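6-carboxyhexanoate--coa ligase (Bacillus subtilis, PDB 5G1F) is a mixed alpha/beta enzyme of the 6-carboxyhexanoate--CoA ligase family, modelled here as a single chain with pimelic acid bound. Local coordinates at residues A[54-59]-A[194-199]; A[12-17]-A[61-66]; A[152-157]-A[171-176]. All coordinates share one frame; numbering follows the deposited sequence.

Contact 1 (A[54-59]-A[194-199]); sequences HSRGKP and WSDDPD. With PML (pimelic acid), chain C.
Arg56 NH1 donates to the carbonyl O of Asp196 at 2.8 Å. That oxygen lies in the guanidinium plane, but NH1 stands above the carbonyl plane, and the bond is bent (134° at the hydrogen). The Asp196 carboxylate also stacks on the guanidinium, with the two planes 19° apart. Its OD2 sits over the centre of one face. Arg56 NH1 and Asp196 OD2, 3.7 Å apart, form a long salt bridge through charge only, since OD2 lies well out of the guanidinium plane. Asp196 CG lies between its backbone N and carbonyl carbon (chi1 55°), which keeps the carboxylate and the carbonyl of one residue within range of the same arginine. Arg56 NH2 bonds to the His27 carbonyl O. Ser55 OG lies 3.0 Å from Asp197 OD1 and 3.4 Å from Asp199 OD2; both bonds are weak. Asp197 OD1 also accepts from Asp199 N in an Asx turn. Ser195 OG accepts from Asp197 N in an ST turn and donates to O72 of pimelic acid at 2.6 Å. The 54-59 loop, with its type I turn, links helix 40-52 to strand 61-68. The 194-199 loop joins strands 188-194 and 203-207, while His54 leans on strand 27-36.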
loop_
_atom_site.group_PDB
_atom_site.type_symbol
_atom_site.label_atom_id
_atom_site.label_comp_id
_atom_site.label_asym_id
_atom_site.label_seq_id
_atom_site.Cartn_x
_atom_site.Cartn_y
_atom_site.Cartn_z
ATOM N N HIS A 54 8.920 -13.048 9.892
ATOM C CA HIS A 54 8.827 -12.614 8.502
ATOM C C HIS A 54 9.961 -13.302 7.731
ATOM O O HIS A 54 10.994 -13.635 8.323
ATOM C CB HIS A 54 8.958 -11.081 8.433
ATOM C CG HIS A 54 8.423 -10.482 7.163
ATOM N ND1 HIS A 54 9.148 -10.447 5.988
ATOM C CD2 HIS A 54 7.226 -9.913 6.878
ATOM C CE1 HIS A 54 8.423 -9.888 5.035
ATOM N NE2 HIS A 54 7.254 -9.551 5.549
ATOM N N SER A 55 9.766 -13.520 6.427
ATOM C CA SER A 55 10.756 -14.223 5.599
ATOM C C SER A 55 11.986 -13.361 5.303
ATOM O O SER A 55 13.004 -13.857 4.826
ATOM C CB SER A 55 10.138 -14.728 4.277
ATOM O OG SER A 55 10.070 -13.718 3.276
ATOM N N ARG A 56 11.892 -12.070 5.590
ATOM C CA ARG A 56 13.013 -11.164 5.398
ATOM C C ARG A 56 13.947 -11.232 6.613
ATOM O O ARG A 56 15.025 -10.645 6.598
ATOM C CB ARG A 56 12.513 -9.729 5.162
ATOM C CG ARG A 56 11.883 -9.500 3.790
ATOM C CD ARG A 56 11.222 -8.132 3.664
ATOM N NE ARG A 56 12.178 -7.040 3.884
ATOM C CZ ARG A 56 12.927 -6.463 2.944
ATOM N NH1 ARG A 56 12.848 -6.846 1.683
ATOM N NH2 ARG A 56 13.752 -5.475 3.271
ATOM N N GLY A 57 13.541 -11.967 7.649
ATOM C CA GLY A 57 14.390 -12.190 8.813
ATOM C C GLY A 57 13.714 -11.878 10.144
ATOM O O GLY A 57 12.682 -11.200 10.202
ATOM N N LYS A 58 14.304 -12.381 11.221
ATOM C CA LYS A 58 13.952 -11.951 12.564
ATOM C C LYS A 58 14.636 -10.606 12.900
ATOM O O LYS A 58 15.819 -10.421 12.614
ATOM C CB LYS A 58 14.360 -13.028 13.557
ATOM C CG LYS A 58 14.556 -12.524 14.982
ATOM C CD LYS A 58 15.572 -13.394 15.704
ATOM C CE LYS A 58 15.747 -12.967 17.140
ATOM N NZ LYS A 58 16.946 -13.633 17.707
ATOM N N PRO A 59 13.879 -9.657 13.499
ATOM C CA PRO A 59 14.324 -8.267 13.653
ATOM C C PRO A 59 15.071 -8.022 14.944
ATOM O O PRO A 59 14.838 -8.720 15.943
ATOM C CB PRO A 59 13.013 -7.493 13.678
ATOM C CG PRO A 59 12.097 -8.434 14.384
ATOM C CD PRO A 59 12.465 -9.803 13.883
ATOM N N TRP A 194 4.881 -3.353 -5.919
ATOM C CA TRP A 194 5.099 -4.754 -5.716
ATOM C C TRP A 194 5.929 -4.960 -4.465
ATOM O O TRP A 194 6.488 -4.000 -3.907
ATOM C CB TRP A 194 5.710 -5.406 -6.965
ATOM C CG TRP A 194 7.092 -4.943 -7.333
ATOM C CD1 TRP A 194 8.274 -5.530 -6.971
ATOM C CD2 TRP A 194 7.427 -3.889 -8.231
ATOM N NE1 TRP A 194 9.338 -4.852 -7.532
ATOM C CE2 TRP A 194 8.841 -3.839 -8.314
ATOM C CE3 TRP A 194 6.682 -2.961 -8.948
ATOM C CZ2 TRP A 194 9.512 -2.909 -9.116
ATOM C CZ3 TRP A 194 7.354 -2.021 -9.728
ATOM C CH2 TRP A 194 8.752 -1.996 -9.793
ATOM N N SER A 195 5.982 -6.212 -4.020
ATOM C CA SER A 195 6.440 -6.553 -2.688
ATOM C C SER A 195 7.958 -6.560 -2.574
ATOM O O SER A 195 8.665 -6.796 -3.554
ATOM C CB SER A 195 5.931 -7.927 -2.308
ATOM O OG SER A 195 6.247 -8.180 -0.963
ATOM N N ASP A 196 8.447 -6.325 -1.357
ATOM C CA ASP A 196 9.866 -6.430 -1.064
ATOM C C ASP A 196 10.190 -7.803 -0.493
ATOM O O ASP A 196 11.362 -8.163 -0.323
ATOM C CB ASP A 196 10.331 -5.314 -0.108
ATOM C CG ASP A 196 9.536 -5.252 1.201
ATOM O OD1 ASP A 196 8.451 -5.860 1.315
ATOM O OD2 ASP A 196 9.998 -4.546 2.124
ATOM N N ASP A 197 9.142 -8.582 -0.235
ATOM C CA ASP A 197 9.270 -9.974 0.178
ATOM C C ASP A 197 9.810 -10.849 -0.963
ATOM O O ASP A 197 9.187 -10.937 -2.018
ATOM C CB ASP A 197 7.891 -10.459 0.645
ATOM C CG ASP A 197 7.898 -11.879 1.204
ATOM O OD1 ASP A 197 8.724 -12.727 0.810
ATOM O OD2 ASP A 197 6.989 -12.170 1.990
ATOM N N PRO A 198 10.940 -11.550 -0.730
ATOM C CA PRO A 198 11.518 -12.426 -1.750
ATOM C C PRO A 198 10.576 -13.538 -2.221
ATOM O O PRO A 198 10.769 -14.082 -3.313
ATOM C CB PRO A 198 12.751 -13.024 -1.050
ATOM C CG PRO A 198 12.485 -12.889 0.414
ATOM C CD PRO A 198 11.672 -11.638 0.549
ATOM N N ASP A 199 9.541 -13.831 -1.431
ATOM C CA ASP A 199 8.693 -14.997 -1.662
ATOM C C ASP A 199 7.322 -14.666 -2.240
ATOM O O ASP A 199 6.462 -15.532 -2.321
ATOM C CB ASP A 199 8.483 -15.749 -0.352
ATOM C CG ASP A 199 9.757 -16.350 0.181
ATOM O OD1 ASP A 199 10.672 -16.627 -0.628
ATOM O OD2 ASP A 199 9.836 -16.538 1.412
HETATM C C1 PML C . -2.004 -8.836 -3.923
HETATM O O11 PML C . -2.829 -8.134 -4.534
HETATM O O12 PML C . -1.890 -10.058 -4.158
HETATM C C2 PML C . -1.124 -8.186 -2.874
HETATM C C3 PML C . 0.090 -7.506 -3.516
HETATM C C4 PML C . 0.713 -6.476 -2.581
HETATM C C5 PML C . 2.099 -6.858 -2.101
HETATM C C6 PML C . 2.542 -5.995 -0.915
HETATM C C7 PML C . 3.298 -6.823 0.107
HETATM O O71 PML C . 2.687 -7.680 0.799
HETATM O O72 PML C . 4.522 -6.606 0.241
#

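Contact 2 (A[12-17]-A[61-66]); sequences RMRASM and FMQIQF
Arg14 and Gln63 form a hydrogen-bonded pair in an antiparallel beta sheet. Strand 8-16 is the middle of its three strands, and strand 61-68 is an outer one. From CB, the Arg14 side chain leaves on the face that also carries Arg12, Ser16, Phe61, Gln63 and Gln65. CG is anti to the carbonyl carbon (chi1 -57°). The chain bends at the CG-CD bond, and this turns the guanidinium toward the neighbouring strand. Arg14 NE then donates to Gln63 OE1 at 3.0 Å. At the tip, Arg14 NH2 gives a second bond to Gln63 OE1 at 2.9 Å. The oxygen lies in the guanidinium plane, yet both nitrogens reach it from one face of the amide, whose plane is turned 52° from the guanidinium. Arg14 NH2 also comes within 4.1 Å of Phe61 CE2, at the edge of the ring. The extended Gln63 runs alongside Arg14, pointing the same way. Arg12 and Gln65 repeat the pairing less evenly. Arg12 NH2 reaches Gln65 OE1 at 2.6 Å, while the bond from NE is weak. The opposite face of this strand pair carries Met13, Ala15, Met62 and Ile64 and packs on helix 40-52, where Met13 touches Leu47 and Met62 touches Leu48 and Leu52. There Met13 CG meets Ile64 CG1 at 3.8 Å, and Met62 CE rests against Ala15 CB at 4.0 Å. Gln63 O accepts from Arg14 N and also takes a CA-H...O contact from Met13 CA at 3.2 Å.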
loop_
_atom_site.group_PDB
_atom_site.type_symbol
_atom_site.label_atom_id
_atom_site.label_comp_id
_atom_site.label_asym_id
_atom_site.label_seq_id
_atom_site.Cartn_x
_atom_site.Cartn_y
_atom_site.Cartn_z
ATOM N N ARG A 12 0.141 0.978 15.076
ATOM C CA ARG A 12 1.191 0.862 14.070
ATOM C C ARG A 12 2.360 0.022 14.555
ATOM O O ARG A 12 2.701 0.063 15.742
ATOM C CB ARG A 12 1.673 2.244 13.697
ATOM C CG ARG A 12 0.513 3.172 13.362
ATOM C CD ARG A 12 0.967 4.493 12.747
ATOM N NE ARG A 12 1.568 5.344 13.759
ATOM C CZ ARG A 12 1.947 6.591 13.550
ATOM N NH1 ARG A 12 1.842 7.126 12.343
ATOM N NH2 ARG A 12 2.444 7.285 14.549
ATOM N N MET A 13 2.986 -0.706 13.631
ATOM C CA MET A 13 4.149 -1.525 13.936
ATOM C C MET A 13 5.247 -1.347 12.883
ATOM O O MET A 13 4.981 -1.309 11.720
ATOM C CB MET A 13 3.735 -2.999 14.027
ATOM C CG MET A 13 4.866 -3.969 14.347
ATOM S SD MET A 13 5.869 -4.471 12.916
ATOM C CE MET A 13 4.790 -5.750 12.273
ATOM N N ARG A 14 6.493 -1.195 13.318
ATOM C CA ARG A 14 7.632 -1.248 12.398
ATOM C C ARG A 14 8.644 -2.210 12.965
ATOM O O ARG A 14 8.797 -2.283 14.184
ATOM C CB ARG A 14 8.274 0.112 12.226
ATOM C CG ARG A 14 7.327 1.182 11.746
ATOM C CD ARG A 14 7.992 2.549 11.734
ATOM N NE ARG A 14 8.562 2.901 13.049
ATOM C CZ ARG A 14 9.796 3.366 13.240
ATOM N NH1 ARG A 14 10.630 3.551 12.213
ATOM N NH2 ARG A 14 10.203 3.647 14.469
ATOM N N ALA A 15 9.322 -2.945 12.082
ATOM C CA ALA A 15 10.362 -3.885 12.485
ATOM C C ALA A 15 11.493 -3.881 11.465
ATOM O O ALA A 15 11.268 -3.657 10.284
ATOM C CB ALA A 15 9.771 -5.273 12.611
ATOM N N SER A 16 12.724 -3.984 11.941
ATOM C CA SER A 16 13.884 -3.909 11.053
ATOM C C SER A 16 15.083 -4.686 11.575
ATOM O O SER A 16 15.095 -5.146 12.716
ATOM C CB SER A 16 14.276 -2.457 10.777
ATOM O OG SER A 16 14.657 -1.816 11.958
ATOM N N MET A 17 16.060 -4.868 10.692
ATOM C CA MET A 17 17.275 -5.596 10.983
ATOM C C MET A 17 18.445 -4.673 10.700
ATOM O O MET A 17 18.467 -4.025 9.655
ATOM C CB MET A 17 17.377 -6.770 10.042
ATOM C CG MET A 17 18.671 -7.545 10.161
ATOM S SD MET A 17 18.831 -8.686 8.772
ATOM C CE MET A 17 17.283 -9.611 8.894
ATOM N N PHE A 61 15.050 -4.767 15.908
ATOM C CA PHE A 61 14.361 -3.601 16.367
ATOM C C PHE A 61 12.889 -3.690 16.012
ATOM O O PHE A 61 12.532 -4.143 14.943
ATOM C CB PHE A 61 14.974 -2.349 15.756
ATOM C CG PHE A 61 14.250 -1.097 16.125
ATOM C CD1 PHE A 61 14.508 -0.470 17.325
ATOM C CD2 PHE A 61 13.182 -0.651 15.363
ATOM C CE1 PHE A 61 13.795 0.650 17.703
ATOM C CE2 PHE A 61 12.478 0.481 15.724
ATOM C CZ PHE A 61 12.784 1.131 16.899
ATOM N N MET A 62 12.032 -3.310 16.942
ATOM C CA MET A 62 10.616 -3.245 16.658
ATOM C C MET A 62 9.945 -2.191 17.527
ATOM O O MET A 62 10.331 -1.962 18.670
ATOM C CB MET A 62 9.952 -4.591 16.861
ATOM C CG MET A 62 8.495 -4.634 16.416
ATOM S SD MET A 62 7.660 -6.233 16.613
ATOM C CE MET A 62 8.874 -7.344 15.945
ATOM N N GLN A 63 8.963 -1.530 16.937
ATOM C CA GLN A 63 8.180 -0.546 17.617
ATOM C C GLN A 63 6.718 -0.759 17.332
ATOM O O GLN A 63 6.327 -0.975 16.195
ATOM C CB GLN A 63 8.573 0.830 17.147
ATOM C CG GLN A 63 7.717 1.921 17.744
ATOM C CD GLN A 63 8.021 3.243 17.100
ATOM O OE1 GLN A 63 7.739 3.431 15.914
ATOM N NE2 GLN A 63 8.726 4.117 17.823
ATOM N N ILE A 64 5.922 -0.718 18.397
ATOM C CA ILE A 64 4.483 -0.808 18.320
ATOM C C ILE A 64 3.910 0.374 19.092
ATOM O O ILE A 64 4.402 0.742 20.146
ATOM C CB ILE A 64 3.957 -2.119 18.916
ATOM C CG1 ILE A 64 4.449 -3.307 18.092
ATOM C CG2 ILE A 64 2.429 -2.155 18.926
ATOM C CD1 ILE A 64 4.044 -4.652 18.656
ATOM N N GLN A 65 2.821 0.934 18.587
ATOM C CA GLN A 65 2.451 2.247 19.014
ATOM C C GLN A 65 0.982 2.445 18.746
ATOM O O GLN A 65 0.508 2.050 17.684
ATOM C CB GLN A 65 3.349 3.227 18.235
ATOM C CG GLN A 65 2.896 4.646 18.103
ATOM C CD GLN A 65 3.943 5.438 17.364
ATOM O OE1 GLN A 65 3.796 5.705 16.176
ATOM N NE2 GLN A 65 5.054 5.755 18.047
ATOM N N PHE A 66 0.235 2.949 19.734
ATOM C CA PHE A 66 -1.187 3.256 19.509
ATOM C C PHE A 66 -1.563 4.674 19.918
ATOM O O PHE A 66 -0.885 5.283 20.755
ATOM C CB PHE A 66 -2.120 2.200 20.124
ATOM C CG PHE A 66 -2.364 2.345 21.606
ATOM C CD1 PHE A 66 -3.056 3.435 22.118
ATOM C CD2 PHE A 66 -2.091 1.286 22.455
ATOM C CE1 PHE A 66 -3.362 3.512 23.469
ATOM C CE2 PHE A 66 -2.351 1.377 23.813
ATOM C CZ PHE A 66 -3.027 2.469 24.315
#

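Contact 3 (A[152-157]-A[171-176]); sequences WPDANF and RIKEAL. With PML (pimelic acid), chain C.
Lys173 CB lies over the ring of Phe157, 3.4 Å from its centroid and only 4° off the ring normal. This CH-pi contact is the heart of the tightly packed part, where helix 170-184 meets the start of helix 154-164. With Lys173 CG anti to the backbone N (chi1 174°), the methylenes are directed between Trp152 and Phe157. Lys173 CG touches Trp152 CB at 3.6 Å, and CD passes Phe157 CG. The indole offers its edge to the next turn of the helix, with Trp152 CZ3 3.8 Å from Leu176 CD2. Over one indole face lies Phe157 CB. The indole is further fixed by Trp152 NE1, which donates to Asn156 OD1 at 2.8 Å on a lone pair in the amide plane. Asn156 OD1 also accepts from the backbone N of Trp254.

The solvent side is looser. The Lys173 chain bends at chi3 (73°) and carries NZ out to the exposed Asp154. Lys173 NZ and Asp154 OD1 form a salt bridge of 2.9 Å, with NZ above the carboxylate plane. Lys173 NZ also makes a weak hydrogen bond to the Trp152 carbonyl O.

Other side chains of helix 170-184 contact pimelic acid. Arg171 NE and NH2 both donate to pimelic acid O71, the closer being NH2 at 2.8 Å, and Ala175 CB packs on its C4. Tyr200 makes a cation-pi contact with Arg171.

Lys173 thus combines two chemistries. Its buried methylenes act as an apolar filler between the aromatic residues. Its ammonium end is probably charged and probably balanced in part by Asp154, in a pair that is both hydrogen bond and salt bridge.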
loop_
_atom_site.group_PDB
_atom_site.type_symbol
_atom_site.label_atom_id
_atom_site.label_comp_id
_atom_site.label_asym_id
_atom_site.label_seq_id
_atom_site.Cartn_x
_atom_site.Cartn_y
_atom_site.Cartn_z
ATOM N N TRP A 152 -9.600 -2.981 7.636
ATOM C CA TRP A 152 -10.693 -3.728 6.985
ATOM C C TRP A 152 -11.063 -4.876 7.894
ATOM O O TRP A 152 -10.305 -5.820 8.019
ATOM C CB TRP A 152 -10.197 -4.296 5.647
ATOM C CG TRP A 152 -11.266 -4.811 4.768
ATOM C CD1 TRP A 152 -12.552 -5.169 5.142
ATOM C CD2 TRP A 152 -11.178 -5.067 3.360
ATOM N NE1 TRP A 152 -13.259 -5.598 4.048
ATOM C CE2 TRP A 152 -12.442 -5.592 2.948
ATOM C CE3 TRP A 152 -10.166 -4.936 2.407
ATOM C CZ2 TRP A 152 -12.705 -5.946 1.625
ATOM C CZ3 TRP A 152 -10.440 -5.266 1.086
ATOM C CH2 TRP A 152 -11.700 -5.801 0.708
ATOM N N PRO A 153 -12.164 -4.738 8.632
ATOM C CA PRO A 153 -12.610 -5.883 9.431
ATOM C C PRO A 153 -12.496 -7.211 8.683
ATOM O O PRO A 153 -12.800 -7.281 7.487
ATOM C CB PRO A 153 -14.065 -5.548 9.741
ATOM C CG PRO A 153 -14.148 -4.044 9.682
ATOM C CD PRO A 153 -13.119 -3.606 8.684
ATOM N N ASP A 154 -11.906 -8.200 9.341
ATOM C CA ASP A 154 -11.658 -9.505 8.722
ATOM C C ASP A 154 -12.908 -10.148 8.159
ATOM O O ASP A 154 -12.881 -10.710 7.061
ATOM C CB ASP A 154 -11.055 -10.481 9.726
ATOM C CG ASP A 154 -9.557 -10.391 9.772
ATOM O OD1 ASP A 154 -8.932 -10.422 8.691
ATOM O OD2 ASP A 154 -9.004 -10.204 10.873
ATOM N N ALA A 155 -13.982 -10.136 8.940
ATOM C CA ALA A 155 -15.182 -10.896 8.559
ATOM C C ALA A 155 -15.708 -10.316 7.254
ATOM O O ALA A 155 -15.840 -11.029 6.260
ATOM C CB ALA A 155 -16.232 -10.841 9.662
ATOM N N ASN A 156 -15.803 -8.985 7.192
ATOM C CA ASN A 156 -16.224 -8.345 5.964
ATOM C C ASN A 156 -15.265 -8.686 4.830
ATOM O O ASN A 156 -15.697 -9.051 3.743
ATOM C CB ASN A 156 -16.384 -6.842 6.122
ATOM C CG ASN A 156 -16.853 -6.197 4.843
ATOM O OD1 ASN A 156 -16.037 -5.843 3.993
ATOM N ND2 ASN A 156 -18.151 -6.268 4.586
ATOM N N PHE A 157 -13.970 -8.694 5.125
ATOM C CA PHE A 157 -12.964 -8.952 4.096
ATOM C C PHE A 157 -13.060 -10.361 3.536
ATOM O O PHE A 157 -12.886 -10.545 2.334
ATOM C CB PHE A 157 -11.533 -8.670 4.604
ATOM C CG PHE A 157 -10.433 -9.279 3.724
ATOM C CD1 PHE A 157 -10.191 -8.805 2.430
ATOM C CD2 PHE A 157 -9.708 -10.384 4.158
ATOM C CE1 PHE A 157 -9.247 -9.416 1.612
ATOM C CE2 PHE A 157 -8.745 -10.973 3.350
ATOM C CZ PHE A 157 -8.542 -10.516 2.062
ATOM N N ARG A 171 -2.466 -10.136 3.549
ATOM C CA ARG A 171 -1.603 -9.178 2.859
ATOM C C ARG A 171 -2.312 -8.572 1.649
ATOM O O ARG A 171 -2.048 -7.426 1.274
ATOM C CB ARG A 171 -0.292 -9.830 2.443
ATOM C CG ARG A 171 -0.345 -10.548 1.116
ATOM C CD ARG A 171 0.915 -11.359 0.857
ATOM N NE ARG A 171 2.079 -10.492 0.781
ATOM C CZ ARG A 171 3.313 -10.863 1.097
ATOM N NH1 ARG A 171 3.555 -12.111 1.483
ATOM N NH2 ARG A 171 4.304 -9.982 1.039
ATOM N N ILE A 172 -3.254 -9.309 1.070
ATOM C CA ILE A 172 -4.144 -8.725 0.069
ATOM C C ILE A 172 -5.115 -7.762 0.729
ATOM O O ILE A 172 -5.435 -6.716 0.183
ATOM C CB ILE A 172 -4.923 -9.816 -0.708
ATOM C CG1 ILE A 172 -3.964 -10.584 -1.619
ATOM C CG2 ILE A 172 -6.035 -9.196 -1.548
ATOM C CD1 ILE A 172 -4.468 -11.949 -2.029
ATOM N N LYS A 173 -5.622 -8.130 1.896
ATOM C CA LYS A 173 -6.531 -7.239 2.593
ATOM C C LYS A 173 -5.839 -5.914 2.909
ATOM O O LYS A 173 -6.382 -4.825 2.723
ATOM C CB LYS A 173 -7.002 -7.875 3.886
ATOM C CG LYS A 173 -7.846 -6.923 4.717
ATOM C CD LYS A 173 -8.224 -7.562 6.021
ATOM C CE LYS A 173 -7.046 -7.627 6.948
ATOM N NZ LYS A 173 -7.554 -7.945 8.308
ATOM N N GLU A 174 -4.657 -6.026 3.468
ATOM C CA GLU A 174 -3.872 -4.838 3.795
ATOM C C GLU A 174 -3.576 -3.994 2.556
ATOM O O GLU A 174 -3.759 -2.796 2.585
ATOM C CB GLU A 174 -2.592 -5.219 4.548
ATOM C CG GLU A 174 -2.828 -5.601 5.999
ATOM C CD GLU A 174 -1.873 -6.692 6.459
ATOM O OE1 GLU A 174 -0.763 -6.776 5.902
ATOM O OE2 GLU A 174 -2.204 -7.465 7.382
ATOM N N ALA A 175 -3.230 -4.620 1.441
ATOM C CA ALA A 175 -2.767 -3.860 0.289
ATOM C C ALA A 175 -3.922 -3.172 -0.382
ATOM O O ALA A 175 -3.813 -2.031 -0.817
ATOM C CB ALA A 175 -2.039 -4.768 -0.694
ATOM N N LEU A 176 -5.057 -3.869 -0.443
ATOM C CA LEU A 176 -6.255 -3.316 -1.046
ATOM C C LEU A 176 -6.879 -2.208 -0.187
ATOM O O LEU A 176 -7.355 -1.201 -0.729
ATOM C CB LEU A 176 -7.257 -4.442 -1.369
ATOM C CG LEU A 176 -8.549 -4.044 -2.067
ATOM C CD1 LEU A 176 -8.339 -3.085 -3.220
ATOM C CD2 LEU A 176 -9.278 -5.276 -2.577
HETATM C C1 PML C . -2.004 -8.836 -3.923
HETATM O O11 PML C . -2.829 -8.134 -4.534
HETATM O O12 PML C . -1.890 -10.058 -4.158
HETATM C C2 PML C . -1.124 -8.186 -2.874
HETATM C C3 PML C . 0.090 -7.506 -3.516
HETATM C C4 PML C . 0.713 -6.476 -2.581
HETATM C C5 PML C . 2.099 -6.858 -2.101
HETATM C C6 PML C . 2.542 -5.995 -0.915
HETATM C C7 PML C . 3.298 -6.823 0.107
HETATM O O71 PML C . 2.687 -7.680 0.799
HETATM O O72 PML C . 4.522 -6.606 0.241
#

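How the contacts relate
From the N terminus, strand 8-16 supplies the first half of contact 2. The 54-59 loop then opens contact 1 just before strand 61-68 closes contact 2, so the two cross along the chain. They also touch, with Pro59 CB 3.3 Å from Ser16 O. Contact 3 closes a short loop, from 152-157 to 171-176, wholly within the long span of contact 1, which ends at 194-199. Contact 2 joins middle strand 8-16 of the three-stranded sheet to outer strand 61-68. Contact 1 ties the loop entering that sheet to a loop between two strands of the seven-stranded mixed sheet. Contact 3 packs the start of helix 154-164 and the residues just before it on helix 170-184. Contacts 1 and 3 share pimelic acid and a weak Arg171-Asp197 ion pair.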